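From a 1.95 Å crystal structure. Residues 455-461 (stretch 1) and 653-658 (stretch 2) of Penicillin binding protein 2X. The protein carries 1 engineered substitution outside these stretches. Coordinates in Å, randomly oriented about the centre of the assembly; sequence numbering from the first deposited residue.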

ATOM      1  N   GLU A 455       9.902 -10.966   2.693  1.00 22.33           N
ATOM      2  CA  GLU A 455       9.442 -12.057   1.841  1.00 22.40           C
ATOM      3  C   GLU A 455      10.222 -12.078   0.523  1.00 21.26           C
ATOM      4  O   GLU A 455      10.037 -11.208  -0.334  1.00 22.02           O
ATOM      5  N   VAL A 456      11.078 -13.089   0.353  1.00 21.02           N
ATOM      6  CA  VAL A 456      11.865 -13.266  -0.870  1.00 21.55           C
ATOM      7  C   VAL A 456      10.962 -13.938  -1.892  1.00 21.96           C
ATOM      8  O   VAL A 456      10.357 -14.961  -1.596  1.00 21.05           O
ATOM      9  N   ILE A 457      10.872 -13.371  -3.086  1.00 22.08           N
ATOM     10  CA  ILE A 457       9.939 -13.890  -4.096  1.00 24.15           C
ATOM     11  C   ILE A 457      10.547 -14.232  -5.446  1.00 24.80           C
ATOM     12  O   ILE A 457       9.808 -14.623  -6.350  1.00 25.42           O
ATOM     13  N   GLY A 458      11.871 -14.068  -5.577  1.00 24.87           N
ATOM     14  CA  GLY A 458      12.560 -14.400  -6.810  1.00 26.18           C
ATOM     15  C   GLY A 458      13.961 -13.842  -6.891  1.00 27.01           C
ATOM     16  O   GLY A 458      14.452 -13.167  -5.970  1.00 25.75           O
ATOM     17  N   LYS A 459      14.618 -14.142  -8.002  1.00 28.94           N
ATOM     18  CA  LYS A 459      15.972 -13.675  -8.241  1.00 30.70           C
ATOM     19  C   LYS A 459      16.161 -13.473  -9.744  1.00 30.33           C
ATOM     20  O   LYS A 459      16.638 -14.370 -10.449  1.00 29.64           O
ATOM     21  N   PRO A 460      15.759 -12.300 -10.245  1.00 29.20           N
ATOM     22  CA  PRO A 460      15.852 -12.054 -11.675  1.00 30.14           C
ATOM     23  C   PRO A 460      17.279 -11.940 -12.231  1.00 30.86           C
ATOM     24  O   PRO A 460      17.501 -12.339 -13.366  1.00 31.11           O
ATOM     25  N   VAL A 461      18.222 -11.419 -11.438  1.00 30.72           N
ATOM     26  CA  VAL A 461      19.613 -11.240 -11.886  1.00 32.05           C
ATOM     27  C   VAL A 461      20.587 -11.592 -10.772  1.00 31.96           C
ATOM     28  O   VAL A 461      20.201 -11.736  -9.617  1.00 30.31           O
ATOM     29  N   PRO A 653       8.874 -22.878 -11.889  1.00 27.31           N
ATOM     30  CA  PRO A 653       9.026 -21.553 -11.291  1.00 26.94           C
ATOM     31  C   PRO A 653      10.466 -21.149 -11.018  1.00 26.78           C
ATOM     32  O   PRO A 653      11.355 -21.970 -11.094  1.00 26.27           O
ATOM     33  N   ASP A 654      10.651 -19.871 -10.685  1.00 27.78           N
ATOM     34  CA  ASP A 654      11.915 -19.337 -10.163  1.00 27.47           C
ATOM     35  C   ASP A 654      11.734 -19.757  -8.701  1.00 27.02           C
ATOM     36  O   ASP A 654      10.819 -19.298  -8.024  1.00 24.55           O
ATOM     37  N   MET A 655      12.576 -20.683  -8.247  1.00 26.23           N
ATOM     38  CA  MET A 655      12.425 -21.264  -6.931  1.00 26.08           C
ATOM     39  C   MET A 655      13.356 -20.634  -5.900  1.00 24.90           C
ATOM     40  O   MET A 655      13.464 -21.136  -4.770  1.00 23.28           O
ATOM     41  N   TYR A 656      14.001 -19.522  -6.260  1.00 23.99           N
ATOM     42  CA  TYR A 656      14.920 -18.880  -5.336  1.00 23.79           C
ATOM     43  C   TYR A 656      14.195 -18.517  -4.033  1.00 23.14           C
ATOM     44  O   TYR A 656      13.092 -17.951  -4.046  1.00 24.01           O
ATOM     45  N   GLY A 657      14.809 -18.865  -2.914  1.00 22.39           N
ATOM     46  CA  GLY A 657      14.224 -18.564  -1.603  1.00 21.85           C
ATOM     47  C   GLY A 657      13.194 -19.562  -1.065  1.00 21.19           C
ATOM     48  O   GLY A 657      12.730 -19.412   0.058  1.00 19.93           O
ATOM     49  N   TRP A 658      12.819 -20.565  -1.855  1.00 22.67           N
ATOM     50  CA  TRP A 658      11.894 -21.600  -1.370  1.00 23.34           C
ATOM     51  C   TRP A 658      12.498 -22.426  -0.238  1.00 24.31           C
ATOM     52  O   TRP A 658      13.688 -22.767  -0.270  1.00 24.66           O
TER

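This is a small, mixed contact in which a tyrosine ring packs against a valine and a lysine chain and an aspartate holds the backbone amide of Lys459 through one hydrogen bond to its carboxylate; about 304 Å² is buried, both sides summed.

Four side chains leave their CA atoms toward the other stretch: Val456 and Lys459 from the first, Asp654 and Tyr656 from the second. Tyr656 loses the most surface. Its chi1 is t (-169°) and its chi2 -81°, and the ring meets Lys459 and Val456 in different ways. Lys459, t at all four chi angles, runs its extended aliphatic chain over one face: Lys459 CD sits 3.7 Å from the centroid of the Tyr656 ring, 28° off the normal, a CH-pi contact, with Lys459 CD 3.4 Å from Tyr656 CE2. Val456, chi1 t, meets the ring edge, Val456 CG1 lying 3.9 Å from Tyr656 CD1.

The polar rule is carried by Asp654, also t, whose two carboxylate oxygens do separate jobs. Asp654 OD2 accepts from Lys459 N at 2.8 Å with a nearly straight 170° angle, while Asp654 OD1 accepts from Tyr656 N at 3.1 Å, tying the aspartate to the residue that supplies the ring. The lysine thus gives its backbone amide to Asp654 and its methylenes to Tyr656. Its ammonium reaches past the ring to water 2, which accepts from Lys459 NZ at 2.6 Å and also hydrogen-bonds Tyr656 OH at 2.6 Å. Water 1 joins the backbones, its oxygen 2.8 Å from both Val456 O and Tyr656 O.

Two glycines permit the close approach. Gly458 CA lies 3.3 Å from Asp654 OD2, and a CB there would be tight against that oxygen. Gly657, in the type II turn from Met655 to Trp658, has backbone angles that by themselves call for glycine; a CB would also clash with Val456 CG1. Ile457 and Met655 point away.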

ATOM      1  CB  GLU A 455       7.940 -11.907   1.579  1.00 23.13           C
ATOM      2  CG  GLU A 455       7.340 -13.064   0.780  1.00 24.48           C
ATOM      3  CD  GLU A 455       5.860 -12.903   0.424  1.00 25.73           C
ATOM      4  OE1 GLU A 455       5.217 -11.887   0.790  1.00 27.19           O
ATOM      5  OE2 GLU A 455       5.322 -13.831  -0.239  1.00 27.78           O
ATOM      6  CB  VAL A 456      13.118 -14.111  -0.594  1.00 22.27           C
ATOM      7  CG1 VAL A 456      13.839 -14.479  -1.873  1.00 23.11           C
ATOM      8  CG2 VAL A 456      14.044 -13.394   0.403  1.00 23.06           C
ATOM      9  CB  ILE A 457       8.760 -12.916  -4.308  1.00 23.15           C
ATOM     10  CG1 ILE A 457       9.274 -11.550  -4.728  1.00 22.90           C
ATOM     11  CG2 ILE A 457       7.950 -12.801  -3.028  1.00 23.71           C
ATOM     12  CD1 ILE A 457       8.180 -10.614  -5.169  1.00 24.03           C
ATOM     13  CB  LYS A 459      16.997 -14.651  -7.658  1.00 34.48           C
ATOM     14  CG  LYS A 459      18.398 -14.088  -7.793  1.00 39.13           C
ATOM     15  CD  LYS A 459      19.427 -14.769  -6.936  1.00 42.05           C
ATOM     16  CE  LYS A 459      20.754 -14.044  -7.078  1.00 43.99           C
ATOM     17  NZ  LYS A 459      21.852 -14.893  -6.561  1.00 48.48           N
ATOM     18  CB  PRO A 460      15.090 -10.739 -11.879  1.00 29.65           C
ATOM     19  CG  PRO A 460      14.651 -10.270 -10.565  1.00 28.75           C
ATOM     20  CD  PRO A 460      14.985 -11.271  -9.524  1.00 28.62           C
ATOM     21  CB  VAL A 461      19.877  -9.786 -12.374  1.00 32.36           C
ATOM     22  CG1 VAL A 461      18.972  -9.437 -13.549  1.00 31.93           C
ATOM     23  CG2 VAL A 461      19.687  -8.782 -11.250  1.00 30.26           C
ATOM     24  CB  PRO A 653       8.355 -21.706  -9.915  1.00 27.16           C
ATOM     25  CG  PRO A 653       7.507 -22.925 -10.011  1.00 27.67           C
ATOM     26  CD  PRO A 653       8.143 -23.813 -11.018  1.00 27.65           C
ATOM     27  CB  ASP A 654      11.983 -17.818 -10.349  1.00 28.95           C
ATOM     28  CG  ASP A 654      13.104 -17.145  -9.563  1.00 29.52           C
ATOM     29  OD1 ASP A 654      13.825 -17.812  -8.788  1.00 29.30           O
ATOM     30  OD2 ASP A 654      13.237 -15.897  -9.715  1.00 28.92           O
ATOM     31  CB  MET A 655      12.655 -22.787  -7.030  1.00 27.07           C
ATOM     32  CG  MET A 655      11.667 -23.505  -7.948  1.00 28.19           C
ATOM     33  SD  MET A 655      12.153 -25.206  -8.332  1.00 33.41           S
ATOM     34  CE  MET A 655      12.032 -25.949  -6.727  1.00 32.55           C
ATOM     35  CB  TYR A 656      15.578 -17.641  -5.935  1.00 24.36           C
ATOM     36  CG  TYR A 656      16.721 -17.155  -5.070  1.00 24.26           C
ATOM     37  CD1 TYR A 656      16.494 -16.370  -3.936  1.00 23.71           C
ATOM     38  CD2 TYR A 656      18.016 -17.521  -5.350  1.00 25.32           C
ATOM     39  CE1 TYR A 656      17.540 -15.952  -3.127  1.00 24.51           C
ATOM     40  CE2 TYR A 656      19.067 -17.104  -4.555  1.00 25.93           C
ATOM     41  CZ  TYR A 656      18.819 -16.328  -3.445  1.00 25.75           C
ATOM     42  OH  TYR A 656      19.864 -15.942  -2.663  1.00 27.94           O
ATOM     43  CB  TRP A 658      11.521 -22.585  -2.486  1.00 23.85           C
ATOM     44  CG  TRP A 658      10.555 -22.090  -3.499  1.00 24.42           C
ATOM     45  CD1 TRP A 658      10.332 -20.801  -3.864  1.00 24.51           C
ATOM     46  CD2 TRP A 658       9.759 -22.893  -4.372  1.00 24.97           C
ATOM     47  NE1 TRP A 658       9.411 -20.747  -4.872  1.00 24.25           N
ATOM     48  CE2 TRP A 658       9.036 -22.019  -5.200  1.00 25.24           C
ATOM     49  CE3 TRP A 658       9.552 -24.272  -4.502  1.00 25.91           C
ATOM     50  CZ2 TRP A 658       8.139 -22.477  -6.181  1.00 27.04           C
ATOM     51  CZ3 TRP A 658       8.641 -24.732  -5.479  1.00 26.59           C
ATOM     52  CH2 TRP A 658       7.956 -23.836  -6.298  1.00 26.92           C
TER
HETATM   53  O   HOH W   1      10.726 -17.589  -2.533  1.00 29.87           O
HETATM   54  O   HOH W   2      21.984 -15.113  -4.007  1.00 43.51           O